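Local coordinates for peptidoglycan synthetase penicillin-binding protein 3 (Bifidobacterium adolescentis, PDB 4YE5) that probably binds penicillin and, as a member of the transpeptidase family, is thought to cross-link peptidoglycan during cell-wall synthesis, at residues T310-D324 with E340-D352. Residues are numbered along the deposited sequence; the frame is centred on the assembly and turned at random.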
loop_
_atom_site.group_PDB
_atom_site.type_symbol
_atom_site.label_atom_id
_atom_site.label_comp_id
_atom_site.label_asym_id
_atom_site.label_seq_id
_atom_site.Cartn_x
_atom_site.Cartn_y
_atom_site.Cartn_z
ATOM N N THR A 310 17.824 -2.856 41.164
ATOM C CA THR A 310 17.444 -1.664 41.905
ATOM C C THR A 310 17.606 -0.481 40.969
ATOM O O THR A 310 18.711 -0.168 40.529
ATOM C CB THR A 310 18.338 -1.460 43.141
ATOM O OG1 THR A 310 18.222 -2.605 43.993
ATOM C CG2 THR A 310 17.912 -0.210 43.910
ATOM N N VAL A 311 16.500 0.172 40.653
ATOM C CA VAL A 311 16.500 1.175 39.602
ATOM C C VAL A 311 16.187 2.536 40.199
ATOM O O VAL A 311 15.043 2.809 40.547
ATOM C CB VAL A 311 15.459 0.822 38.495
ATOM C CG1 VAL A 311 15.627 1.721 37.284
ATOM C CG2 VAL A 311 15.603 -0.631 38.084
ATOM N N PRO A 312 17.212 3.388 40.335
ATOM C CA PRO A 312 17.051 4.739 40.887
ATOM C C PRO A 312 16.416 5.613 39.826
ATOM O O PRO A 312 16.274 5.145 38.694
ATOM C CB PRO A 312 18.494 5.172 41.167
ATOM C CG PRO A 312 19.296 4.456 40.142
ATOM C CD PRO A 312 18.591 3.134 39.882
ATOM N N ASN A 313 16.020 6.842 40.135
ATOM C CA ASN A 313 15.346 7.600 39.080
ATOM C C ASN A 313 16.304 8.321 38.138
ATOM O O ASN A 313 15.892 8.871 37.129
ATOM C CB ASN A 313 14.256 8.534 39.615
ATOM C CG ASN A 313 14.773 9.914 39.939
ATOM O OD1 ASN A 313 14.320 10.899 39.372
ATOM N ND2 ASN A 313 15.730 9.991 40.851
ATOM N N THR A 314 17.589 8.322 38.463
ATOM C CA THR A 314 18.571 8.775 37.490
ATOM C C THR A 314 19.782 7.879 37.556
ATOM O O THR A 314 20.017 7.231 38.561
ATOM C CB THR A 314 19.055 10.215 37.744
ATOM O OG1 THR A 314 19.937 10.224 38.876
ATOM C CG2 THR A 314 17.882 11.160 37.972
ATOM N N VAL A 315 20.549 7.846 36.476
ATOM C CA VAL A 315 21.854 7.212 36.523
ATOM C C VAL A 315 22.818 7.995 35.645
ATOM O O VAL A 315 22.440 8.522 34.598
ATOM C CB VAL A 315 21.803 5.714 36.125
ATOM C CG1 VAL A 315 21.463 5.548 34.659
ATOM C CG2 VAL A 315 23.131 5.027 36.457
ATOM N N THR A 316 24.060 8.101 36.100
ATOM C CA THR A 316 25.076 8.808 35.347
ATOM C C THR A 316 26.157 7.844 34.868
ATOM O O THR A 316 26.748 7.114 35.654
ATOM C CB THR A 316 25.689 9.945 36.176
ATOM O OG1 THR A 316 24.650 10.853 36.562
ATOM C CG2 THR A 316 26.726 10.693 35.359
ATOM N N VAL A 317 26.393 7.833 33.565
ATOM C CA VAL A 317 27.380 6.938 32.988
ATOM C C VAL A 317 28.276 7.730 32.057
ATOM O O VAL A 317 27.786 8.440 31.177
ATOM C CB VAL A 317 26.705 5.796 32.202
ATOM C CG1 VAL A 317 27.690 5.151 31.240
ATOM C CG2 VAL A 317 26.128 4.767 33.157
ATOM N N GLU A 318 29.585 7.620 32.264
ATOM C CA GLU A 318 30.562 8.337 31.445
ATOM C C GLU A 318 30.205 9.811 31.251
ATOM O O GLU A 318 30.204 10.312 30.125
ATOM C CB GLU A 318 30.696 7.672 30.080
ATOM C CG GLU A 318 31.124 6.223 30.141
ATOM C CD GLU A 318 31.278 5.625 28.760
ATOM O OE1 GLU A 318 31.871 6.296 27.886
ATOM O OE2 GLU A 318 30.794 4.493 28.544
ATOM N N GLY A 319 29.876 10.487 32.347
ATOM C CA GLY A 319 29.522 11.894 32.302
ATOM C C GLY A 319 28.144 12.190 31.736
ATOM O O GLY A 319 27.754 13.350 31.615
ATOM N N GLN A 320 27.395 11.151 31.383
ATOM C CA GLN A 320 26.059 11.357 30.830
ATOM C C GLN A 320 24.987 10.946 31.830
ATOM O O GLN A 320 25.077 9.880 32.437
ATOM C CB GLN A 320 25.883 10.577 29.522
ATOM C CG GLN A 320 26.784 11.047 28.397
ATOM C CD GLN A 320 26.562 12.509 28.047
ATOM O OE1 GLN A 320 25.421 12.977 27.969
ATOM N NE2 GLN A 320 27.653 13.238 27.841
ATOM N N THR A 321 23.973 11.791 31.998
ATOM C CA THR A 321 22.906 11.509 32.952
ATOM C C THR A 321 21.610 11.141 32.252
ATOM O O THR A 321 21.169 11.831 31.326
ATOM C CB THR A 321 22.692 12.683 33.924
ATOM O OG1 THR A 321 23.820 12.771 34.803
ATOM C CG2 THR A 321 21.430 12.477 34.758
ATOM N N TYR A 322 21.016 10.029 32.679
ATOM C CA TYR A 322 19.756 9.560 32.102
ATOM C C TYR A 322 18.646 9.555 33.142
ATOM O O TYR A 322 18.875 9.211 34.303
ATOM C CB TYR A 322 19.928 8.167 31.483
ATOM C CG TYR A 322 21.062 8.109 30.495
ATOM C CD1 TYR A 322 20.850 8.392 29.145
ATOM C CD2 TYR A 322 22.356 7.804 30.914
ATOM C CE1 TYR A 322 21.889 8.348 28.239
ATOM C CE2 TYR A 322 23.406 7.755 30.017
ATOM C CZ TYR A 322 23.173 8.031 28.682
ATOM O OH TYR A 322 24.227 7.990 27.795
ATOM N N LYS A 323 17.446 9.946 32.717
ATOM C CA LYS A 323 16.299 10.036 33.613
ATOM C C LYS A 323 15.099 9.296 33.038
ATOM O O LYS A 323 14.958 9.166 31.821
ATOM C CB LYS A 323 15.916 11.501 33.848
ATOM C CG LYS A 323 16.909 12.267 34.703
ATOM C CD LYS A 323 16.391 13.656 35.062
ATOM C CE LYS A 323 17.231 14.302 36.166
ATOM N NZ LYS A 323 18.619 14.622 35.719
ATOM N N ASP A 324 14.232 8.809 33.917
ATOM C CA ASP A 324 12.945 8.286 33.473
ATOM C C ASP A 324 11.969 9.455 33.354
ATOM O O ASP A 324 12.236 10.534 33.871
ATOM C CB ASP A 324 12.426 7.198 34.423
ATOM C CG ASP A 324 13.204 5.882 34.283
ATOM O OD1 ASP A 324 13.903 5.722 33.255
ATOM O OD2 ASP A 324 13.115 5.014 35.186
ATOM N N GLU A 340 7.908 -2.996 31.462
ATOM C CA GLU A 340 6.557 -2.613 31.849
ATOM C C GLU A 340 6.479 -1.153 32.325
ATOM O O GLU A 340 5.505 -0.433 32.053
ATOM C CB GLU A 340 6.069 -3.538 32.965
ATOM C CG GLU A 340 4.709 -3.174 33.492
ATOM C CD GLU A 340 4.636 -3.233 35.004
ATOM O OE1 GLU A 340 5.683 -3.481 35.654
ATOM O OE2 GLU A 340 3.526 -3.025 35.538
ATOM N N GLN A 341 7.516 -0.716 33.025
ATOM C CA GLN A 341 7.542 0.639 33.577
ATOM C C GLN A 341 8.208 1.642 32.642
ATOM O O GLN A 341 8.374 2.798 33.001
ATOM C CB GLN A 341 8.256 0.634 34.927
ATOM C CG GLN A 341 7.588 -0.299 35.953
ATOM C CD GLN A 341 6.442 0.382 36.687
ATOM O OE1 GLN A 341 6.158 1.558 36.458
ATOM N NE2 GLN A 341 5.787 -0.351 37.576
ATOM N N SER A 342 8.584 1.204 31.441
ATOM C CA SER A 342 9.231 2.093 30.479
ATOM C C SER A 342 10.467 2.792 31.074
ATOM O O SER A 342 10.697 3.965 30.835
ATOM C CB SER A 342 8.243 3.153 29.962
ATOM O OG SER A 342 7.072 2.546 29.424
ATOM N N SER A 343 11.273 2.073 31.838
ATOM C CA SER A 343 12.395 2.722 32.509
ATOM C C SER A 343 13.654 2.777 31.650
ATOM O O SER A 343 14.366 1.771 31.494
ATOM C CB SER A 343 12.695 2.037 33.832
ATOM O OG SER A 343 13.884 2.554 34.420
ATOM N N ASN A 344 13.919 3.962 31.111
ATOM C CA ASN A 344 15.170 4.258 30.418
ATOM C C ASN A 344 16.350 3.939 31.302
ATOM O O ASN A 344 17.347 3.371 30.856
ATOM C CB ASN A 344 15.236 5.742 30.048
ATOM C CG ASN A 344 14.081 6.171 29.182
ATOM O OD1 ASN A 344 13.478 5.355 28.491
ATOM N ND2 ASN A 344 13.760 7.460 29.214
ATOM N N VAL A 345 16.235 4.324 32.566
ATOM C CA VAL A 345 17.329 4.157 33.508
ATOM C C VAL A 345 17.606 2.660 33.683
ATOM O O VAL A 345 18.748 2.224 33.592
ATOM C CB VAL A 345 17.035 4.838 34.862
ATOM C CG1 VAL A 345 18.087 4.443 35.901
ATOM C CG2 VAL A 345 16.980 6.373 34.696
ATOM N N GLY A 346 16.555 1.874 33.889
ATOM C CA GLY A 346 16.705 0.428 33.962
ATOM C C GLY A 346 17.384 -0.179 32.738
ATOM O O GLY A 346 18.208 -1.087 32.868
HETATM N N MSE A 347 17.051 0.326 31.556
HETATM C CA MSE A 347 17.635 -0.188 30.318
HETATM C C MSE A 347 19.130 0.109 30.259
HETATM O O MSE A 347 19.928 -0.723 29.837
HETATM C CB MSE A 347 16.944 0.408 29.086
HETATM C CG MSE A 347 15.516 -0.075 28.843
HETATM SE SE MSE A 347 15.412 -2.002 28.581
HETATM C CE MSE A 347 16.110 -2.184 26.769
ATOM N N VAL A 348 19.505 1.312 30.667
ATOM C CA VAL A 348 20.924 1.674 30.724
ATOM C C VAL A 348 21.695 0.780 31.684
ATOM O O VAL A 348 22.779 0.294 31.358
ATOM C CB VAL A 348 21.100 3.148 31.115
ATOM C CG1 VAL A 348 22.561 3.446 31.513
ATOM C CG2 VAL A 348 20.607 4.037 29.969
ATOM N N ILE A 349 21.134 0.558 32.865
ATOM C CA ILE A 349 21.767 -0.332 33.826
ATOM C C ILE A 349 21.841 -1.767 33.297
ATOM O O ILE A 349 22.907 -2.378 33.302
ATOM C CB ILE A 349 21.041 -0.314 35.186
ATOM C CG1 ILE A 349 21.147 1.083 35.804
ATOM C CG2 ILE A 349 21.654 -1.371 36.125
ATOM C CD1 ILE A 349 20.390 1.262 37.098
ATOM N N ALA A 350 20.713 -2.293 32.822
ATOM C CA ALA A 350 20.665 -3.665 32.318
ATOM C C ALA A 350 21.600 -3.885 31.130
ATOM O O ALA A 350 22.178 -4.952 30.983
ATOM C CB ALA A 350 19.228 -4.046 31.925
ATOM N N GLY A 351 21.740 -2.874 30.281
ATOM C CA GLY A 351 22.473 -3.037 29.038
ATOM C C GLY A 351 23.965 -2.821 29.174
ATOM O O GLY A 351 24.679 -2.782 28.171
ATOM N N ASP A 352 24.427 -2.696 30.416
ATOM C CA ASP A 352 25.815 -2.335 30.728
ATOM C C ASP A 352 26.848 -3.094 29.897
ATOM O O ASP A 352 27.785 -2.491 29.361
ATOM C CB ASP A 352 26.097 -2.544 32.226
ATOM C CG ASP A 352 27.530 -2.192 32.616
ATOM O OD1 ASP A 352 28.070 -1.180 32.112
ATOM O OD2 ASP A 352 28.115 -2.926 33.443
#
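One face of the Y322 ring receives V348 CG2, 4.1 Å from Y322 CG and displaced toward the rim, the two side chains crossing at about a right angle; the phenol hydroxyl reaches on to N396. A second flat group, the D324 carboxylate, is gripped through both oxygens at the start of helix 344-350. OD1 accepts the backbone N-H of V345 at 2.8 Å on its syn side, nearly straight at 170°, while OD2 takes the hydroxyl proton of S343 OG at 2.7 Å, also syn, and is shared with H328. S343 is the N-cap: its OG, set anti to the backbone N (chi1 173°), in turn accepts from G346 N. Beside this, N344 ND2 makes a weak bond to K323 O. The hairpin 314-317/320-323, closed by a type I' turn, lies against the helix through valines. V315 CG1 meets both V345 CG1 (3.8 Å) and V348 CG1, and V317 CG2 touches the latter methyl; farther along, P312 CD and I349 CD1 meet tip to tip at 3.8 Å. S342-S343-N344 is probably the SxN motif of penicillin-binding transpeptidases, consistent with its bonds to a probable SxxK motif: S342 OG weakly to S287, S342 O weakly to K290, and N344 OD1 to K290. The carboxylate at the helix N-terminus would be favoured by the dipole, and its two-oxygen grip fixes its rotation and joins the hairpin's exit to a turn beside the probable active site.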